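Local coordinates for protein aminotransferase (Neisseria meningitidis Z2491, PDB 3JTX) that probably transfers amino groups between amino acids and keto acids, using a covalently bound pyridoxal phosphate cofactor, as a class I and II aminotransferase, at residues 185-190 with 224-229. Residues are numbered along the deposited sequence; the frame is centred on the assembly and turned at random.
Sequences LDLDGW and LQAAAQ
Ala-226 sets its methyl group over one face of the Trp-190 indole in a CH-pi contact. Ala-226 CB lies 3.9 Å from the centroid of the Trp-190 five-membered ring, 27° off the ring normal. Ala-226 CB is 3.6 Å from both Trp-190 CG and CD1. Leu-185 CD2 covers the other face, 3.6 Å above the plane and over its centre, so the indole is held between two methyl groups. For Trp-190, chi1 -84° (CG anti to the carbonyl carbon) carries the ring toward Ala-226, and chi2 114° presents its face.

Looser apolar packing adds Leu-187: Leu-187 CD2 comes to 4.3 Å from Ala-226 CB. Both Leu-187 methyls also make van der Waals contact with Gln-229 OE1, CD2 at 3.6 Å. The two side chains cross at about a right angle, near the surface.

Polar bonding shapes the helix start. Asp-186 is the N-cap of helix 187-200, and its OD1 accepts from Gly-189 N at 2.9 Å. Trp-190 N bonds to Asp-186 O, closing the first turn.

The contact joins the first turn of helix 187-200 to the short helix 223-229. Trp-190 reaches inward to Val-174 of strand 169-175 and to Ile-204 and Ser-206 of strand 203-207. Leu-224 packs on Met-239 and Ala-227 on Leu-237, so both helices rest on the seven-stranded mixed sheet characteristic of the large domain in this aminotransferase fold.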
ATOM      1  N   LEU A 185     -23.469 -16.135   1.656  1.00 13.73           N
ATOM      2  CA  LEU A 185     -24.644 -15.559   1.013  1.00 13.61           C
ATOM      3  C   LEU A 185     -25.048 -16.476  -0.152  1.00 14.87           C
ATOM      4  O   LEU A 185     -24.205 -16.884  -0.960  1.00 14.81           O
ATOM      5  CB  LEU A 185     -24.358 -14.140   0.517  1.00 13.56           C
ATOM      6  CG  LEU A 185     -25.585 -13.323   0.112  1.00 13.11           C
ATOM      7  CD1 LEU A 185     -26.524 -13.109   1.309  1.00 13.32           C
ATOM      8  CD2 LEU A 185     -25.188 -12.010  -0.527  1.00 11.20           C
ATOM      9  N   ASP A 186     -26.326 -16.819  -0.225  1.00 15.00           N
ATOM     10  CA  ASP A 186     -26.750 -17.815  -1.187  1.00 15.76           C
ATOM     11  C   ASP A 186     -27.384 -17.175  -2.426  1.00 14.90           C
ATOM     12  O   ASP A 186     -27.362 -15.961  -2.568  1.00 13.99           O
ATOM     13  CB  ASP A 186     -27.646 -18.839  -0.506  1.00 17.03           C
ATOM     14  CG  ASP A 186     -28.915 -18.245   0.075  1.00 20.66           C
ATOM     15  OD1 ASP A 186     -29.214 -17.041  -0.123  1.00 25.64           O
ATOM     16  OD2 ASP A 186     -29.618 -19.004   0.774  1.00 27.09           O
ATOM     17  N   LEU A 187     -27.925 -17.977  -3.335  1.00 13.97           N
ATOM     18  CA  LEU A 187     -28.513 -17.394  -4.539  1.00 13.94           C
ATOM     19  C   LEU A 187     -29.670 -16.427  -4.247  1.00 13.80           C
ATOM     20  O   LEU A 187     -29.785 -15.398  -4.908  1.00 13.39           O
ATOM     21  CB  LEU A 187     -28.951 -18.473  -5.526  1.00 13.90           C
ATOM     22  CG  LEU A 187     -27.829 -19.124  -6.333  1.00 13.26           C
ATOM     23  CD1 LEU A 187     -28.402 -20.327  -7.082  1.00 13.78           C
ATOM     24  CD2 LEU A 187     -27.123 -18.127  -7.317  1.00 14.59           C
ATOM     25  N   ASP A 188     -30.512 -16.742  -3.267  1.00 14.50           N
ATOM     26  CA  ASP A 188     -31.635 -15.845  -2.919  1.00 15.19           C
ATOM     27  C   ASP A 188     -31.105 -14.521  -2.378  1.00 15.38           C
ATOM     28  O   ASP A 188     -31.606 -13.448  -2.740  1.00 16.05           O
ATOM     29  CB  ASP A 188     -32.560 -16.488  -1.903  1.00 15.83           C
ATOM     30  CG  ASP A 188     -33.134 -17.768  -2.405  1.00 17.08           C
ATOM     31  OD1 ASP A 188     -34.112 -17.711  -3.182  1.00 14.80           O
ATOM     32  OD2 ASP A 188     -32.575 -18.824  -2.026  1.00 20.13           O
ATOM     33  N   GLY A 189     -30.080 -14.613  -1.544  1.00 15.03           N
ATOM     34  CA  GLY A 189     -29.464 -13.426  -0.937  1.00 14.92           C
ATOM     35  C   GLY A 189     -28.783 -12.578  -1.997  1.00 14.33           C
ATOM     36  O   GLY A 189     -28.926 -11.361  -2.007  1.00 14.26           O
ATOM     37  N   TRP A 190     -28.042 -13.214  -2.897  1.00 14.13           N
ATOM     38  CA  TRP A 190     -27.431 -12.484  -4.017  1.00 14.13           C
ATOM     39  C   TRP A 190     -28.482 -11.837  -4.928  1.00 14.20           C
ATOM     40  O   TRP A 190     -28.339 -10.678  -5.328  1.00 14.70           O
ATOM     41  CB  TRP A 190     -26.473 -13.382  -4.824  1.00 14.22           C
ATOM     42  CG  TRP A 190     -25.135 -13.434  -4.211  1.00 13.84           C
ATOM     43  CD1 TRP A 190     -24.524 -14.512  -3.643  1.00 14.21           C
ATOM     44  CD2 TRP A 190     -24.248 -12.329  -4.035  1.00 14.33           C
ATOM     45  NE1 TRP A 190     -23.284 -14.158  -3.169  1.00 15.07           N
ATOM     46  CE2 TRP A 190     -23.096 -12.819  -3.389  1.00 13.95           C
ATOM     47  CE3 TRP A 190     -24.312 -10.972  -4.371  1.00 12.79           C
ATOM     48  CZ2 TRP A 190     -22.021 -11.998  -3.073  1.00 14.14           C
ATOM     49  CZ3 TRP A 190     -23.231 -10.166  -4.073  1.00 14.08           C
ATOM     50  CH2 TRP A 190     -22.113 -10.677  -3.417  1.00 13.03           C
ATOM     51  N   LEU A 224     -19.164 -13.361  -8.285  1.00 14.95           N
ATOM     52  CA  LEU A 224     -19.104 -13.424  -9.763  1.00 14.78           C
ATOM     53  C   LEU A 224     -19.819 -14.660 -10.310  1.00 14.70           C
ATOM     54  O   LEU A 224     -20.509 -14.589 -11.318  1.00 14.77           O
ATOM     55  CB  LEU A 224     -17.651 -13.345 -10.270  1.00 14.69           C
ATOM     56  CG  LEU A 224     -16.865 -12.072  -9.922  1.00 16.12           C
ATOM     57  CD1 LEU A 224     -15.522 -12.011 -10.670  1.00 13.16           C
ATOM     58  CD2 LEU A 224     -17.700 -10.805 -10.211  1.00 15.71           C
ATOM     59  N   GLN A 225     -19.706 -15.773  -9.597  1.00 14.56           N
ATOM     60  CA  GLN A 225     -20.425 -16.991  -9.952  1.00 14.32           C
ATOM     61  C   GLN A 225     -21.946 -16.821  -9.793  1.00 13.91           C
ATOM     62  O   GLN A 225     -22.711 -17.321 -10.598  1.00 13.04           O
ATOM     63  CB  GLN A 225     -19.933 -18.151  -9.066  1.00 14.17           C
ATOM     64  CG  GLN A 225     -20.661 -19.475  -9.287  1.00 16.13           C
ATOM     65  CD  GLN A 225     -20.056 -20.604  -8.477  1.00 17.06           C
ATOM     66  OE1 GLN A 225     -19.717 -20.426  -7.308  1.00 17.48           O
ATOM     67  NE2 GLN A 225     -19.906 -21.779  -9.108  1.00 17.66           N
ATOM     68  N   ALA A 226     -22.370 -16.119  -8.744  1.00 13.26           N
ATOM     69  CA  ALA A 226     -23.801 -15.852  -8.519  1.00 12.82           C
ATOM     70  C   ALA A 226     -24.388 -15.017  -9.674  1.00 12.68           C
ATOM     71  O   ALA A 226     -25.479 -15.316 -10.170  1.00 12.33           O
ATOM     72  CB  ALA A 226     -24.016 -15.142  -7.196  1.00 12.67           C
ATOM     73  N   ALA A 227     -23.640 -14.003 -10.110  1.00 12.47           N
ATOM     74  CA  ALA A 227     -24.043 -13.184 -11.250  1.00 12.87           C
ATOM     75  C   ALA A 227     -24.223 -14.039 -12.490  1.00 13.21           C
ATOM     76  O   ALA A 227     -25.256 -13.959 -13.170  1.00 12.51           O
ATOM     77  CB  ALA A 227     -23.022 -12.085 -11.517  1.00 12.83           C
ATOM     78  N   ALA A 228     -23.209 -14.852 -12.782  1.00 13.33           N
ATOM     79  CA  ALA A 228     -23.266 -15.783 -13.922  1.00 13.75           C
ATOM     80  C   ALA A 228     -24.499 -16.685 -13.841  1.00 13.65           C
ATOM     81  O   ALA A 228     -25.252 -16.805 -14.808  1.00 12.39           O
ATOM     82  CB  ALA A 228     -21.978 -16.624 -13.981  1.00 13.68           C
ATOM     83  N   GLN A 229     -24.708 -17.302 -12.680  1.00 13.22           N
ATOM     84  CA  GLN A 229     -25.824 -18.223 -12.486  1.00 13.66           C
ATOM     85  C   GLN A 229     -27.190 -17.558 -12.629  1.00 13.85           C
ATOM     86  O   GLN A 229     -28.144 -18.202 -13.067  1.00 14.52           O
ATOM     87  CB  GLN A 229     -25.697 -18.970 -11.153  1.00 13.53           C
ATOM     88  CG  GLN A 229     -24.579 -20.057 -11.190  1.00 15.32           C
ATOM     89  CD  GLN A 229     -24.382 -20.790  -9.845  1.00 18.75           C
ATOM     90  OE1 GLN A 229     -25.232 -20.738  -8.964  1.00 19.01           O
ATOM     91  NE2 GLN A 229     -23.248 -21.465  -9.701  1.00 19.43           N
TER